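Local coordinates for protein predicted ancestral HMA domain of Pik-1 from Oryza spp. (Synthetic construct, PDB 7BNT) that is a reconstructed ancestral form of the integrated HMA domain of a rice NLR immune receptor, which probably recognises effectors of the blast fungus, at residues B[3-8]-B[49-54]; B[11-16]-B[64-69]. One frame throughout, in Å; residues are numbered along the deposited sequence. Where two conformers were deposited one is given.

Contact 1 of 2, residues B[3-8]-B[49-54]; sequences GMKQKI and VGDGID
Gln6 and Gly50 form an antiparallel hydrogen-bonded pair, with Gln6 N 2.8 Å from Gly50 O and the return bond from Gly50 N to Gln6 O longer; Lys7 and Val49 follow as a non-hydrogen-bonded pair. Beyond the strand end, the Gln6 carboxamide takes over. Ile53 N meets OE1 of Gln6 at 2.8 Å, in the carbonyl plane on a lone pair. On the other arm, Gln6 NE2 gives to Ile53 O at 3.0 Å, which lies only 7° out of the amide plane. Together the two bonds fix which way round the amide sits. An alanine here would probably leave Ile53 N and Ile53 O without these mates and free the 51-53 turn to shift. A CB on Gly50 would come within 2.9 Å of Ile53 CD1. In Lys5, chi2 (-68°) turns CD aside, and the extended remainder carries NZ to a salt bridge with Asp51 OD2, 2.7 Å away and met nearly along its C-O axis. NZ also forms a salt bridge with Asp34 of strand 33-39. The contact pairs the two central strands of the antiparallel sheet in the ferredoxin-like HMA fold. Lys7 bonds through its backbone to Ser75, and Ile53 rests on Leu58 of helix 55-65, whose N-cap is Asp54.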
# COMPACT_ATOMS: atom_id res chain seq x y z
N GLY B 3 5.28 -12.72 -10.53
CA GLY B 3 6.58 -12.11 -10.83
C GLY B 3 7.47 -12.14 -9.61
O GLY B 3 7.31 -13.05 -8.79
N MET B 4 8.43 -11.24 -9.53
CA MET B 4 9.48 -11.32 -8.49
C MET B 4 9.20 -10.36 -7.33
O MET B 4 9.94 -10.40 -6.36
CB MET B 4 10.86 -11.10 -9.12
CG MET B 4 11.37 -12.36 -9.81
SD MET B 4 11.49 -13.83 -8.69
CE MET B 4 12.66 -13.20 -7.49
N LYS B 5 8.10 -9.63 -7.34
CA LYS B 5 7.83 -8.67 -6.24
C LYS B 5 6.86 -9.30 -5.23
O LYS B 5 6.04 -10.13 -5.59
CB LYS B 5 7.25 -7.37 -6.79
CG LYS B 5 8.12 -6.67 -7.84
CD LYS B 5 9.40 -6.14 -7.28
CE LYS B 5 10.20 -5.38 -8.33
NZ LYS B 5 11.38 -4.73 -7.74
N GLN B 6 7.03 -8.89 -3.99
CA GLN B 6 6.17 -9.22 -2.85
C GLN B 6 5.17 -8.07 -2.66
O GLN B 6 5.48 -6.93 -2.95
CB GLN B 6 6.99 -9.28 -1.57
CG GLN B 6 8.11 -10.30 -1.54
CD GLN B 6 9.00 -9.98 -0.37
OE1 GLN B 6 9.93 -9.19 -0.51
NE2 GLN B 6 8.69 -10.57 0.79
N LYS B 7 3.96 -8.38 -2.22
CA LYS B 7 3.03 -7.36 -1.72
C LYS B 7 2.59 -7.81 -0.34
O LYS B 7 2.16 -8.96 -0.19
CB LYS B 7 1.80 -7.14 -2.62
CG LYS B 7 0.84 -6.09 -2.08
CD LYS B 7 -0.32 -5.77 -3.03
CE LYS B 7 -0.93 -7.02 -3.61
NZ LYS B 7 -2.13 -6.74 -4.42
N ILE B 8 2.73 -6.94 0.63
CA ILE B 8 2.15 -7.22 1.96
C ILE B 8 1.37 -6.00 2.42
O ILE B 8 1.56 -4.87 1.91
CB ILE B 8 3.24 -7.60 2.98
CG1 ILE B 8 4.16 -6.41 3.22
CG2 ILE B 8 4.00 -8.86 2.57
CD1 ILE B 8 5.16 -6.64 4.29
N VAL B 49 5.09 -2.86 -1.59
CA VAL B 49 5.53 -3.70 -2.72
C VAL B 49 7.04 -3.55 -2.85
O VAL B 49 7.58 -2.43 -2.78
CB VAL B 49 4.80 -3.34 -4.01
CG1 VAL B 49 5.40 -3.99 -5.24
CG2 VAL B 49 3.34 -3.71 -3.87
N GLY B 50 7.71 -4.66 -3.03
CA GLY B 50 9.14 -4.63 -3.27
C GLY B 50 9.70 -6.02 -3.30
O GLY B 50 8.99 -6.94 -3.55
N ASP B 51 10.98 -6.13 -3.12
CA ASP B 51 11.58 -7.48 -3.11
C ASP B 51 12.57 -7.56 -1.95
O ASP B 51 13.13 -6.55 -1.53
CB ASP B 51 12.10 -7.81 -4.50
CG ASP B 51 13.10 -6.80 -4.98
OD1 ASP B 51 14.14 -6.71 -4.32
OD2 ASP B 51 12.84 -6.12 -5.99
N GLY B 52 12.68 -8.75 -1.39
CA GLY B 52 13.58 -9.02 -0.26
C GLY B 52 13.11 -8.32 1.00
O GLY B 52 13.94 -8.02 1.86
N ILE B 53 11.82 -8.02 1.11
CA ILE B 53 11.26 -7.40 2.35
C ILE B 53 10.98 -8.50 3.34
O ILE B 53 10.35 -9.50 2.99
CB ILE B 53 10.02 -6.56 2.09
CG1 ILE B 53 10.32 -5.43 1.12
CG2 ILE B 53 9.43 -6.05 3.40
CD1 ILE B 53 9.10 -5.02 0.37
N ASP B 54 11.40 -8.29 4.57
CA ASP B 54 11.13 -9.24 5.65
C ASP B 54 9.91 -8.71 6.40
O ASP B 54 10.05 -7.76 7.18
CB ASP B 54 12.35 -9.37 6.55
CG ASP B 54 12.20 -10.41 7.63
OD1 ASP B 54 11.06 -10.63 8.08
OD2 ASP B 54 13.25 -10.91 8.08

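Contact 2 of 2, residues B[11-16]-B[64-69]; sequences KVPMAS and KKVGHA
Pro13 presents its pyrrolidine ring to the turn 66-68, and the carbonyl oxygen of His68 sits over one face of it. That oxygen is 3.7 Å from Pro13 CB and the same from CG; its still closer approach to CD is a doubtful detail of the model. At the CG edge, Gly67 CA lies 3.8 Å from Pro13 CG. Val66 CG1 reaches that same Pro13 CG at 4.1 Å, but from beyond the rim and from the side of the other face. Val66 CG1 is anti to its own backbone N (chi1 -167°), on the branch that faces the proline. A CB on Gly67 would fall 3.0 Å from Pro13 CB, too close to fit, and the bare glycine avoids that collision. The imidazole of His68 does not stack on the ring; it lies beside Arg63 instead. Ala69 CA makes a CA-H...O contact of 3.2 Å with Lys11 O, and the backbone pairing of strands proper begins next door, between Lys11 and Glu70. Pro13 and Val66 both also touch Cys19 of helix 17-28, which Ser16 caps. The loop 11-16 and the start of that helix correspond to the MxCxxC motif of metal-binding HMA relatives. Chemically, no conventional hydrogen bond joins the two segments, and Pro13 N has no hydrogen to offer His68 O, so the loop and the helix exit are held together here by apolar fit and a weak CH contact.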
# COMPACT_ATOMS: atom_id res chain seq x y z
N LYS B 11 -1.42 -3.37 9.13
CA LYS B 11 -2.27 -2.40 9.85
C LYS B 11 -1.37 -1.60 10.80
O LYS B 11 -0.53 -2.20 11.51
CB LYS B 11 -3.36 -3.11 10.65
CG LYS B 11 -4.35 -2.16 11.34
CD LYS B 11 -5.61 -2.88 11.80
CE LYS B 11 -6.60 -2.02 12.55
NZ LYS B 11 -7.80 -2.80 12.95
N VAL B 12 -1.51 -0.29 10.73
CA VAL B 12 -0.61 0.61 11.49
C VAL B 12 -1.43 1.41 12.47
O VAL B 12 -2.62 1.63 12.27
CB VAL B 12 0.21 1.53 10.58
CG1 VAL B 12 1.17 0.71 9.74
CG2 VAL B 12 -0.67 2.43 9.72
N PRO B 13 -0.75 1.94 13.51
CA PRO B 13 -1.41 2.72 14.54
C PRO B 13 -1.98 4.00 13.94
O PRO B 13 -1.37 4.65 13.09
CB PRO B 13 -0.28 2.97 15.54
CG PRO B 13 0.95 2.98 14.65
CD PRO B 13 0.70 1.82 13.73
N MET B 14 -3.17 4.33 14.43
CA MET B 14 -3.94 5.50 14.01
C MET B 14 -4.03 6.50 15.16
O MET B 14 -5.00 7.25 15.20
CB MET B 14 -5.31 5.03 13.55
CG MET B 14 -5.21 4.13 12.32
SD MET B 14 -4.73 5.05 10.85
CE MET B 14 -6.33 5.74 10.39
N ALA B 15 -2.98 6.60 15.97
CA ALA B 15 -2.97 7.55 17.11
C ALA B 15 -3.21 8.96 16.57
O ALA B 15 -3.86 9.77 17.26
CB ALA B 15 -1.67 7.45 17.88
N SER B 16 -2.63 9.27 15.42
CA SER B 16 -2.68 10.60 14.79
C SER B 16 -2.27 10.47 13.34
O SER B 16 -1.64 9.46 12.97
CB SER B 16 -1.81 11.59 15.52
OG SER B 16 -0.44 11.25 15.35
N LYS B 64 8.33 -1.10 17.43
CA LYS B 64 9.40 -0.41 18.19
C LYS B 64 9.27 1.11 18.01
O LYS B 64 9.36 1.85 18.99
CB LYS B 64 10.78 -0.88 17.75
CG LYS B 64 11.94 -0.46 18.65
N LYS B 65 9.15 1.57 16.78
CA LYS B 65 9.44 2.99 16.46
C LYS B 65 8.16 3.80 16.55
O LYS B 65 8.22 5.02 16.75
CB LYS B 65 10.03 3.13 15.06
N VAL B 66 7.02 3.17 16.31
CA VAL B 66 5.85 3.98 15.90
C VAL B 66 4.67 3.68 16.82
O VAL B 66 4.13 4.64 17.40
CB VAL B 66 5.54 3.84 14.41
CG1 VAL B 66 4.56 4.92 14.01
CG2 VAL B 66 6.81 3.90 13.56
N GLY B 67 4.37 2.41 17.02
CA GLY B 67 3.13 1.96 17.64
C GLY B 67 2.77 0.60 17.06
O GLY B 67 3.46 0.08 16.13
N HIS B 68 1.72 0.01 17.60
CA HIS B 68 1.32 -1.37 17.29
C HIS B 68 1.11 -1.55 15.79
O HIS B 68 0.46 -0.67 15.15
CB HIS B 68 0.07 -1.79 18.06
CG HIS B 68 -0.16 -3.26 17.93
ND1 HIS B 68 0.82 -4.19 18.26
CD2 HIS B 68 -1.21 -3.97 17.44
CE1 HIS B 68 0.37 -5.40 18.03
NE2 HIS B 68 -0.88 -5.30 17.53
N ALA B 69 1.52 -2.71 15.29
CA ALA B 69 1.42 -3.06 13.86
C ALA B 69 1.02 -4.53 13.77
O ALA B 69 1.40 -5.33 14.63
CB ALA B 69 2.73 -2.80 13.16

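Overall arrangement
Strand 6-11 enters contact 1 at its start, and the loop that follows it forms the first half of contact 2. The chain then goes through helix 17-28 and strand 33-39 before strand 45-50 comes back to close contact 1. Helix 55-65 follows, and its exit closes contact 2 on the way into strand 70-74. Since the segments alternate along the sequence, the two loops cross rather than nest. Their centres are about 22 Å apart, on opposite sides of the chain's centre. Contact 1 joins the two central strands of the sheet at one end; contact 2 ties the loop before helix 17-28 to the exit of helix 55-65 at the other, consistent with the ferredoxin-like fold of HMA domains.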